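Local coordinates for FAD-binding PCMH-type domain-containing protein (Gibberella zeae, PDB 6YJO), which binds FAD, held by two covalent links, and probably acts as an oxygen-dependent oxidoreductase that oxidises oligosaccharides, at residues S51-W54 and V55-K59; G319-Q322 and M323-Y327; V360-F363 and A364-F368; F421-H424 and G425-T429. All coordinates share one frame; numbering follows the deposited sequence.

Contact 1. Residues S51-W54 and V55-K59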
loop_
_atom_site.group_PDB
_atom_site.type_symbol
_atom_site.label_atom_id
_atom_site.label_comp_id
_atom_site.label_asym_id
_atom_site.label_seq_id
_atom_site.Cartn_x
_atom_site.Cartn_y
_atom_site.Cartn_z
ATOM N N SER A 51 -1.592 2.644 30.734
ATOM C CA SER A 51 -1.130 1.371 31.259
ATOM C C SER A 51 0.119 0.932 30.496
ATOM O O SER A 51 0.563 1.588 29.550
ATOM C CB SER A 51 -2.232 0.316 31.164
ATOM O OG SER A 51 -2.632 0.112 29.820
ATOM N N ALA A 52 0.703 -0.193 30.914
ATOM C CA ALA A 52 1.843 -0.737 30.182
ATOM C C ALA A 52 1.464 -1.059 28.743
ATOM O O ALA A 52 2.212 -0.742 27.810
ATOM C CB ALA A 52 2.379 -1.984 30.886
ATOM N N GLN A 53 0.301 -1.684 28.538
ATOM C CA GLN A 53 -0.134 -1.996 27.182
ATOM C C GLN A 53 -0.426 -0.730 26.386
ATOM O O GLN A 53 -0.193 -0.694 25.171
ATOM C CB GLN A 53 -1.369 -2.896 27.220
ATOM C CG GLN A 53 -1.830 -3.388 25.856
ATOM C CD GLN A 53 -0.729 -4.093 25.089
ATOM O OE1 GLN A 53 0.125 -4.758 25.676
ATOM N NE2 GLN A 53 -0.738 -3.942 23.770
ATOM N N TRP A 54 -0.933 0.314 27.049
ATOM C CA TRP A 54 -1.187 1.575 26.361
ATOM C C TRP A 54 0.094 2.163 25.780
ATOM O O TRP A 54 0.064 2.773 24.706
ATOM C CB TRP A 54 -1.840 2.575 27.319
ATOM C CG TRP A 54 -2.046 3.940 26.717
ATOM C CD1 TRP A 54 -1.124 4.945 26.617
ATOM C CD2 TRP A 54 -3.254 4.448 26.132
ATOM N NE1 TRP A 54 -1.681 6.042 26.006
ATOM C CE2 TRP A 54 -2.987 5.763 25.698
ATOM C CE3 TRP A 54 -4.534 3.920 25.934
ATOM C CZ2 TRP A 54 -3.955 6.556 25.078
ATOM C CZ3 TRP A 54 -5.490 4.708 25.320
ATOM C CH2 TRP A 54 -5.196 6.009 24.899
ATOM N N VAL A 55 1.225 1.988 26.466
ATOM C CA VAL A 55 2.480 2.540 25.966
ATOM C C VAL A 55 3.014 1.694 24.815
ATOM O O VAL A 55 3.724 2.205 23.943
ATOM C CB VAL A 55 3.508 2.662 27.110
ATOM C CG1 VAL A 55 4.433 1.445 27.163
ATOM C CG2 VAL A 55 4.303 3.947 26.967
ATOM N N LYS A 56 2.678 0.401 24.791
ATOM C CA LYS A 56 3.115 -0.498 23.733
ATOM C C LYS A 56 2.227 -0.409 22.499
ATOM O O LYS A 56 2.695 -0.703 21.395
ATOM C CB LYS A 56 3.136 -1.933 24.274
ATOM C CG LYS A 56 4.008 -2.917 23.502
ATOM C CD LYS A 56 3.986 -4.293 24.156
ATOM C CE LYS A 56 4.850 -4.361 25.409
ATOM N NZ LYS A 56 6.303 -4.393 25.108
ATOM N N GLU A 57 0.968 0.005 22.664
ATOM C CA GLU A 57 0.027 0.132 21.559
ATOM C C GLU A 57 0.095 1.498 20.894
ATOM O O GLU A 57 -0.195 1.612 19.697
ATOM C CB GLU A 57 -1.403 -0.114 22.056
ATOM C CG GLU A 57 -2.379 -0.489 20.958
ATOM C CD GLU A 57 -2.081 -1.849 20.360
ATOM O OE1 GLU A 57 -2.282 -2.862 21.062
ATOM O OE2 GLU A 57 -1.632 -1.903 19.196
ATOM N N VAL A 58 0.472 2.533 21.650
ATOM C CA VAL A 58 0.572 3.892 21.120
ATOM C C VAL A 58 1.864 4.113 20.349
ATOM O O VAL A 58 1.996 5.129 19.655
ATOM C CB VAL A 58 0.401 4.866 22.303
ATOM C CG1 VAL A 58 0.997 6.231 22.003
ATOM C CG2 VAL A 58 -1.078 4.988 22.667
ATOM N N LYS A 59 2.805 3.184 20.433
ATOM C CA LYS A 59 4.053 3.254 19.682
ATOM C C LYS A 59 3.775 3.021 18.199
ATOM O O LYS A 59 3.405 1.899 17.827
ATOM C CB LYS A 59 5.037 2.210 20.216
ATOM C CG LYS A 59 6.503 2.633 20.192
ATOM C CD LYS A 59 7.419 1.420 20.105
ATOM C CE LYS A 59 8.849 1.739 20.505
ATOM N NZ LYS A 59 9.831 0.849 19.822
#

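Contact 2. Residues G319-Q322 and M323-Y327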
loop_
_atom_site.group_PDB
_atom_site.type_symbol
_atom_site.label_atom_id
_atom_site.label_comp_id
_atom_site.label_asym_id
_atom_site.label_seq_id
_atom_site.Cartn_x
_atom_site.Cartn_y
_atom_site.Cartn_z
ATOM N N GLY A 319 9.395 -22.722 -4.502
ATOM C CA GLY A 319 7.984 -22.612 -4.207
ATOM C C GLY A 319 7.524 -21.166 -4.059
ATOM O O GLY A 319 8.314 -20.224 -4.048
ATOM N N TRP A 320 6.205 -21.009 -3.933
ATOM C CA TRP A 320 5.605 -19.685 -3.818
ATOM C C TRP A 320 5.888 -19.074 -2.454
ATOM O O TRP A 320 6.190 -17.881 -2.353
ATOM C CB TRP A 320 4.099 -19.793 -4.076
ATOM C CG TRP A 320 3.239 -18.697 -3.489
ATOM C CD1 TRP A 320 2.555 -18.737 -2.307
ATOM C CD2 TRP A 320 2.941 -17.425 -4.079
ATOM N NE1 TRP A 320 1.859 -17.571 -2.123
ATOM C CE2 TRP A 320 2.080 -16.746 -3.194
ATOM C CE3 TRP A 320 3.320 -16.794 -5.266
ATOM C CZ2 TRP A 320 1.598 -15.464 -3.455
ATOM C CZ3 TRP A 320 2.839 -15.520 -5.525
ATOM C CH2 TRP A 320 1.988 -14.869 -4.624
ATOM N N ILE A 321 5.801 -19.882 -1.395
ATOM C CA ILE A 321 6.122 -19.405 -0.055
ATOM C C ILE A 321 7.608 -19.102 0.055
ATOM O O ILE A 321 8.021 -18.258 0.856
ATOM C CB ILE A 321 5.666 -20.439 0.995
ATOM C CG1 ILE A 321 4.136 -20.561 0.986
ATOM C CG2 ILE A 321 6.162 -20.056 2.383
ATOM C CD1 ILE A 321 3.400 -19.307 1.478
ATOM N N GLN A 322 8.434 -19.770 -0.752
ATOM C CA GLN A 322 9.861 -19.472 -0.752
ATOM C C GLN A 322 10.121 -18.072 -1.293
ATOM O O GLN A 322 10.927 -17.320 -0.732
ATOM C CB GLN A 322 10.608 -20.526 -1.571
ATOM C CG GLN A 322 12.031 -20.775 -1.130
ATOM C CD GLN A 322 12.561 -22.114 -1.619
ATOM O OE1 GLN A 322 11.951 -22.764 -2.468
ATOM N NE2 GLN A 322 13.696 -22.536 -1.074
ATOM N N MET A 323 9.435 -17.696 -2.375
ATOM C CA MET A 323 9.633 -16.370 -2.950
ATOM C C MET A 323 9.161 -15.277 -1.998
ATOM O O MET A 323 9.799 -14.222 -1.894
ATOM C CB MET A 323 8.902 -16.271 -4.290
ATOM C CG MET A 323 8.891 -14.874 -4.914
ATOM S SD MET A 323 7.604 -13.770 -4.265
ATOM C CE MET A 323 6.120 -14.754 -4.510
ATOM N N LEU A 324 8.041 -15.501 -1.306
ATOM C CA LEU A 324 7.565 -14.514 -0.344
ATOM C C LEU A 324 8.539 -14.350 0.814
ATOM O O LEU A 324 8.676 -13.249 1.359
ATOM C CB LEU A 324 6.180 -14.909 0.175
ATOM C CG LEU A 324 5.046 -14.909 -0.858
ATOM C CD1 LEU A 324 3.748 -15.416 -0.239
ATOM C CD2 LEU A 324 4.852 -13.525 -1.463
ATOM N N ASN A 325 9.230 -15.429 1.199
ATOM C CA ASN A 325 10.235 -15.323 2.253
ATOM C C ASN A 325 11.495 -14.620 1.764
ATOM O O ASN A 325 12.130 -13.889 2.532
ATOM C CB ASN A 325 10.585 -16.709 2.791
ATOM C CG ASN A 325 9.668 -17.145 3.917
ATOM O OD1 ASN A 325 9.617 -16.507 4.970
ATOM N ND2 ASN A 325 8.954 -18.248 3.712
ATOM N N LYS A 326 11.874 -14.815 0.500
ATOM C CA LYS A 326 13.098 -14.192 0.003
ATOM C C LYS A 326 12.962 -12.679 -0.070
ATOM O O LYS A 326 13.963 -11.962 0.041
ATOM C CB LYS A 326 13.463 -14.749 -1.373
ATOM C CG LYS A 326 14.694 -14.089 -1.992
ATOM C CD LYS A 326 15.463 -15.049 -2.903
ATOM C CE LYS A 326 16.706 -14.386 -3.493
ATOM N NZ LYS A 326 16.373 -13.199 -4.333
ATOM N N TYR A 327 11.740 -12.178 -0.250
ATOM C CA TYR A 327 11.486 -10.750 -0.364
ATOM C C TYR A 327 10.795 -10.183 0.871
ATOM O O TYR A 327 10.386 -9.017 0.857
ATOM C CB TYR A 327 10.657 -10.467 -1.621
ATOM C CG TYR A 327 11.456 -10.494 -2.901
ATOM C CD1 TYR A 327 12.490 -9.592 -3.115
ATOM C CD2 TYR A 327 11.163 -11.407 -3.907
ATOM C CE1 TYR A 327 13.218 -9.610 -4.282
ATOM C CE2 TYR A 327 11.884 -11.430 -5.085
ATOM C CZ TYR A 327 12.911 -10.530 -5.264
ATOM O OH TYR A 327 13.639 -10.536 -6.428
#

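Contact 3. Residues V360-F363 and A364-F368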
loop_
_atom_site.group_PDB
_atom_site.type_symbol
_atom_site.label_atom_id
_atom_site.label_comp_id
_atom_site.label_asym_id
_atom_site.label_seq_id
_atom_site.Cartn_x
_atom_site.Cartn_y
_atom_site.Cartn_z
ATOM N N VAL A 360 13.931 11.766 -18.098
ATOM C CA VAL A 360 14.848 10.804 -17.495
ATOM C C VAL A 360 16.215 11.439 -17.273
ATOM O O VAL A 360 16.927 11.074 -16.331
ATOM C CB VAL A 360 14.954 9.535 -18.366
ATOM C CG1 VAL A 360 15.814 8.481 -17.678
ATOM C CG2 VAL A 360 13.572 8.971 -18.661
ATOM N N LYS A 361 16.603 12.400 -18.119
ATOM C CA LYS A 361 17.894 13.062 -17.949
ATOM C C LYS A 361 17.877 14.002 -16.748
ATOM O O LYS A 361 18.879 14.117 -16.034
ATOM C CB LYS A 361 18.276 13.810 -19.232
ATOM C CG LYS A 361 18.684 12.887 -20.377
ATOM C CD LYS A 361 18.661 13.581 -21.740
ATOM C CE LYS A 361 19.828 14.546 -21.934
ATOM N NZ LYS A 361 19.858 15.115 -23.315
ATOM N N SER A 362 16.744 14.668 -16.498
ATOM C CA SER A 362 16.640 15.551 -15.338
ATOM C C SER A 362 16.687 14.759 -14.038
ATOM O O SER A 362 17.306 15.198 -13.062
ATOM C CB SER A 362 15.353 16.374 -15.418
ATOM O OG SER A 362 15.176 17.155 -14.246
ATOM N N PHE A 363 16.038 13.592 -14.004
ATOM C CA PHE A 363 16.080 12.756 -12.810
ATOM C C PHE A 363 17.497 12.273 -12.531
ATOM O O PHE A 363 17.968 12.328 -11.391
ATOM C CB PHE A 363 15.128 11.568 -12.972
ATOM C CG PHE A 363 15.305 10.495 -11.929
ATOM C CD1 PHE A 363 15.112 10.775 -10.588
ATOM C CD2 PHE A 363 15.658 9.205 -12.294
ATOM C CE1 PHE A 363 15.274 9.792 -9.628
ATOM C CE2 PHE A 363 15.821 8.216 -11.340
ATOM C CZ PHE A 363 15.628 8.511 -10.003
ATOM N N ALA A 364 18.205 11.829 -13.571
ATOM C CA ALA A 364 19.530 11.244 -13.388
ATOM C C ALA A 364 20.580 12.308 -13.095
ATOM O O ALA A 364 21.586 12.015 -12.444
ATOM C CB ALA A 364 19.919 10.435 -14.629
ATOM N N ARG A 365 20.373 13.539 -13.574
ATOM C CA ARG A 365 21.273 14.640 -13.234
ATOM C C ARG A 365 21.124 15.021 -11.768
ATOM O O ARG A 365 22.118 15.263 -11.075
ATOM C CB ARG A 365 20.986 15.848 -14.133
ATOM C CG ARG A 365 21.929 17.039 -13.960
ATOM C CD ARG A 365 21.751 18.022 -15.116
ATOM N NE ARG A 365 22.781 19.057 -15.165
ATOM C CZ ARG A 365 23.000 19.846 -16.215
ATOM N NH1 ARG A 365 22.268 19.720 -17.317
ATOM N NH2 ARG A 365 23.958 20.763 -16.168
ATOM N N THR A 366 19.883 15.071 -11.283
ATOM C CA THR A 366 19.612 15.453 -9.904
ATOM C C THR A 366 20.030 14.359 -8.926
ATOM O O THR A 366 20.473 14.660 -7.815
ATOM C CB THR A 366 18.122 15.775 -9.767
ATOM O OG1 THR A 366 17.653 16.361 -10.989
ATOM C CG2 THR A 366 17.874 16.748 -8.627
ATOM N N LEU A 367 19.920 13.092 -9.332
ATOM C CA LEU A 367 20.266 11.975 -8.457
ATOM C C LEU A 367 21.775 11.783 -8.376
ATOM O O LEU A 367 22.337 11.696 -7.280
ATOM C CB LEU A 367 19.598 10.698 -8.962
ATOM C CG LEU A 367 19.543 9.528 -7.983
ATOM C CD1 LEU A 367 18.524 9.805 -6.883
ATOM C CD2 LEU A 367 19.226 8.234 -8.721
ATOM N N PHE A 368 22.447 11.714 -9.527
ATOM C CA PHE A 368 23.897 11.551 -9.516
ATOM C C PHE A 368 24.585 12.811 -9.015
ATOM O O PHE A 368 25.705 12.739 -8.494
ATOM C CB PHE A 368 24.395 11.162 -10.909
ATOM C CG PHE A 368 24.312 9.686 -11.176
ATOM C CD1 PHE A 368 25.385 8.858 -10.891
ATOM C CD2 PHE A 368 23.153 9.123 -11.684
ATOM C CE1 PHE A 368 25.310 7.498 -11.121
ATOM C CE2 PHE A 368 23.072 7.763 -11.915
ATOM C CZ PHE A 368 24.152 6.950 -11.633
#

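Contact 4. Residues F421-H424 and G425-T429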
loop_
_atom_site.group_PDB
_atom_site.type_symbol
_atom_site.label_atom_id
_atom_site.label_comp_id
_atom_site.label_asym_id
_atom_site.label_seq_id
_atom_site.Cartn_x
_atom_site.Cartn_y
_atom_site.Cartn_z
ATOM N N PHE A 421 10.033 6.830 -3.216
ATOM C CA PHE A 421 11.221 7.489 -2.694
ATOM C C PHE A 421 11.190 7.357 -1.180
ATOM O O PHE A 421 10.210 7.761 -0.546
ATOM C CB PHE A 421 11.264 8.965 -3.097
ATOM C CG PHE A 421 10.966 9.216 -4.553
ATOM C CD1 PHE A 421 9.666 9.159 -5.032
ATOM C CD2 PHE A 421 11.981 9.545 -5.435
ATOM C CE1 PHE A 421 9.389 9.403 -6.366
ATOM C CE2 PHE A 421 11.711 9.793 -6.768
ATOM C CZ PHE A 421 10.412 9.722 -7.233
ATOM N N SER A 422 12.244 6.789 -0.603
ATOM C CA SER A 422 12.336 6.630 0.839
ATOM C C SER A 422 13.631 7.237 1.365
ATOM O O SER A 422 14.618 7.395 0.640
ATOM C CB SER A 422 12.248 5.154 1.249
ATOM O OG SER A 422 10.944 4.645 1.024
ATOM N N ASP A 423 13.600 7.595 2.646
ATOM C CA ASP A 423 14.773 8.096 3.354
ATOM C C ASP A 423 14.681 7.602 4.787
ATOM O O ASP A 423 13.685 7.862 5.468
ATOM C CB ASP A 423 14.845 9.625 3.307
ATOM C CG ASP A 423 15.983 10.190 4.144
ATOM O OD1 ASP A 423 16.033 9.922 5.365
ATOM O OD2 ASP A 423 16.835 10.905 3.576
ATOM N N HIS A 424 15.704 6.883 5.236
ATOM C CA HIS A 424 15.707 6.366 6.596
ATOM C C HIS A 424 16.898 6.936 7.355
ATOM O O HIS A 424 17.731 6.191 7.879
ATOM C CB HIS A 424 15.723 4.833 6.587
ATOM C CG HIS A 424 14.478 4.218 6.016
ATOM N ND1 HIS A 424 13.597 3.476 6.773
ATOM C CD2 HIS A 424 13.964 4.247 4.763
ATOM C CE1 HIS A 424 12.597 3.069 6.011
ATOM N NE2 HIS A 424 12.796 3.524 4.786
ATOM N N GLY A 425 16.990 8.261 7.401
ATOM C CA GLY A 425 18.066 8.918 8.109
ATOM C C GLY A 425 17.601 9.599 9.375
ATOM O O GLY A 425 16.721 9.092 10.077
ATOM N N ASN A 426 18.183 10.759 9.664
ATOM C CA ASN A 426 17.938 11.478 10.906
ATOM C C ASN A 426 16.772 12.439 10.725
ATOM O O ASN A 426 16.717 13.175 9.734
ATOM C CB ASN A 426 19.196 12.233 11.342
ATOM C CG ASN A 426 18.898 13.347 12.326
ATOM O OD1 ASN A 426 18.964 14.528 11.982
ATOM N ND2 ASN A 426 18.551 12.974 13.552
ATOM N N TYR A 427 15.837 12.422 11.678
ATOM C CA TYR A 427 14.654 13.265 11.605
ATOM C C TYR A 427 14.358 14.008 12.896
ATOM O O TYR A 427 13.326 14.687 12.977
ATOM C CB TYR A 427 13.428 12.442 11.188
ATOM C CG TYR A 427 13.466 12.080 9.728
ATOM C CD1 TYR A 427 14.096 10.920 9.300
ATOM C CD2 TYR A 427 12.909 12.918 8.771
ATOM C CE1 TYR A 427 14.151 10.591 7.960
ATOM C CE2 TYR A 427 12.958 12.599 7.430
ATOM C CZ TYR A 427 13.581 11.434 7.030
ATOM O OH TYR A 427 13.631 11.118 5.694
ATOM N N ALA A 428 15.218 13.898 13.905
ATOM C CA ALA A 428 15.127 14.777 15.059
ATOM C C ALA A 428 15.674 16.147 14.676
ATOM O O ALA A 428 14.935 17.135 14.655
ATOM C CB ALA A 428 15.892 14.195 16.246
ATOM N N THR A 429 16.961 16.203 14.336
ATOM C CA THR A 429 17.638 17.472 14.119
ATOM C C THR A 429 17.677 17.903 12.656
ATOM O O THR A 429 17.792 19.105 12.388
ATOM C CB THR A 429 19.070 17.403 14.657
ATOM O OG1 THR A 429 19.888 16.664 13.745
ATOM C CG2 THR A 429 19.097 16.722 16.017
#

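Contact 1. Residues S51-W54 and V55-K59
Glu-57 N reaches back to Gln-53 O at 2.8 Å and Val-58 N to Trp-54 O at 3.1 Å, two of the i to i+4 backbone bonds that wind this stretch into a short helix; Val-55 N and Lys-56 N add weak bonds to the carbonyls of Ala-52 and Gln-53, three residues back. Ser-51 opens the helix as its N-cap. Its OG accepts from Trp-54 N at 3.3 Å and is also bonded to Pro-48 O, and a short hydroxyl side chain suits a place where an amide of the first turn needs an acceptor. On the inner side, Trp-54 holds CG anti to its own N (chi1 176°), which lays the indole alongside the next turn. Val-58 CG2 sits over one face of it, 3.7 Å from the centroid of the five-membered ring and 20° off the normal, a CH-pi contact. The beta-branched valine suits this place because it sets a methyl close to the backbone, over the indole. Along another side, Gln-53 NE2 donates to Glu-57 OE1 at 3.3 Å; the acceptor lies in the amide plane, but the nitrogen stands 45° out of the carboxylate plane. This bond is secondary, because Glu-57 OE1 also takes a salt bridge from Arg-337. Trp-54, Glu-57 and Val-58 all rest on Ile-72 of strand 71-73. The arrangement is that of a short N-capped helix packed on the small parallel sheet of the FAD-binding PCMH-type fold, with the Glu-57 side chain about 9 Å from the bound FAD.

Contact 2. Residues G319-Q322 and M323-Y327
Leu-324 and Met-323 close over the same face of the Trp-320 indole, one helical turn further on. Leu-324 CD1 comes in above the pyrrole end, 3.4 Å from Trp-320 NE1, while Met-323 CE covers the benzene end at 3.5 Å from Trp-320 CZ3. The methionine chain is flexible enough to bend at chi2 (-82°) and again at chi3, and this brings its methyl onto the ring. Among the polar groups, the carbonyls of Gly-319, Trp-320, Ile-321 and Gln-322 each accept the amide four residues later. Ile-321 O takes two donors, Asn-325 N at 3.1 Å and, weakly, Asn-325 ND2 at 3.0 Å. At the N-terminal end Gly-319 has no side chain with which to cap, but its own N donates to Gln-322 OE1 at 3.3 Å, in the carbonyl plane and on a lone pair, which is one half of a capping box. At the other end Tyr-327 N returns to Met-323 O, and Tyr-327 OH is bonded to Gly-288 O. The helix packs against both helix 142-152, where Phe-150 meets Trp-320 and Ile-321 and Ala-146 meets Leu-324, and strands 242-248 and 283-290, where Pro-243 and Val-289 receive Met-323 and Tyr-327.

Contact 3. Residues V360-F363 and A364-F368
Ala-364 N, Arg-365 N, Thr-366 N and Leu-367 N bond in turn to the carbonyls of Val-360, Lys-361, Ser-362 and Phe-363, so the two segments form one unbroken run of alpha-helix inside helix 357-371. The spacing is regular: Leu-367 N lies 2.9 Å from Phe-363 O. Ala-364 N lies 3.1 Å from Val-360 O. On the buried side, Phe-363 and Leu-367 lie side by side and point the same way, Phe-363 CZ meeting Leu-367 CD2 at 3.8 Å. Being one turn apart they leave the same flank, and their like first torsions, with CG anti to N (Phe-363 chi1 168°), keep them alongside. The methyl approaches the ring obliquely, and the pair makes an apolar ridge. Large residues suit it, since Met-279 and Ile-382 of the underlying sheet touch both and Trp-419 meets the Phe-363 ring edge-to-face. Val-360 and Phe-368 pack on helix 252-268. The small Ala-364 packs its CB against Val-360 O at 3.5 Å. Ser-362 and Thr-366 turn to helix 431-446, where Ser-362 OG bonds to Ser-444 O. Thr-366 OG1 is modelled near Ser-362 O, the familiar way for a helical threonine to use the carbonyl one turn back, but the separation is implausibly short and its detail is doubtful. Lys-361 and Arg-365 project from the exposed side, and Arg-365 touches Glu-252. The chemistry implies that dispersion contacts bind the helix to the sheet and to helix 252-268, the Ser-362 hydroxyl ties it to helix 431-446, and charged chains remain toward solvent.

Contact 4. Residues F421-H424 and G425-T429
Asp-423 and Gly-425 make an Asx turn where strand 417-423 leaves the large antiparallel sheet: Asp-423 OD1 accepts from Gly-425 N at 2.8 Å. The buried aspartate is the tight part. With CG anti to its N (chi1 175°), it swings the carboxylate over the chain that follows, where Tyr-427 OH donates to the same OD1 at 2.7 Å. The ring stands nearly square to the carboxylate, their planes 85° apart, and its CE1 also approaches OD1 at 3.3 Å. Tyrosine fits because its long ring carries a hydroxyl back across the turn, and Gly-425, with no side chain, leaves room for OD1 close beside its backbone N-H. Arg-377 completes the cluster, forming a salt bridge with Asp-423 OD2 and a cation-pi contact with the Tyr-427 ring. The outer side is looser. His-424 is exposed and meets Phe-345 ring to ring; its side chain is about 8 Å from the FAD. Ala-428 and Thr-429 are exposed too, and Thr-429 is poorly ordered; its modelled bond from OG1 to Asn-426 OD1 (2.9 Å) is therefore less certain. Asp-423 OD1 is thus gripped by two donors from opposite faces of the carboxylate: Gly-425 N on the syn side, 32° out of plane, and Tyr-427 OH from well above it.

Overall arrangement
From the N terminus the contacts follow in series; none nests in or crosses another, and each is local, closing a helical turn in contacts 1 to 3 and a turn after a strand in contact 4. Contact 1 belongs to the FAD-binding part, beside the three-stranded parallel sheet. Contact 2 joins helix 142-152 to strands 242-248 and 283-290 of the seven-stranded antiparallel sheet; contact 3 lies in helix 357-371, which packs on that sheet, and contact 4 at the end of its strand 417-423. Contacts 3 and 4 are neighbours, nearest atoms about 5 Å apart, and both meet helix 431-446. Contacts 1 and 3 stand farthest apart (centres about 44 Å); contacts 1, 2 and 4 approach the FAD.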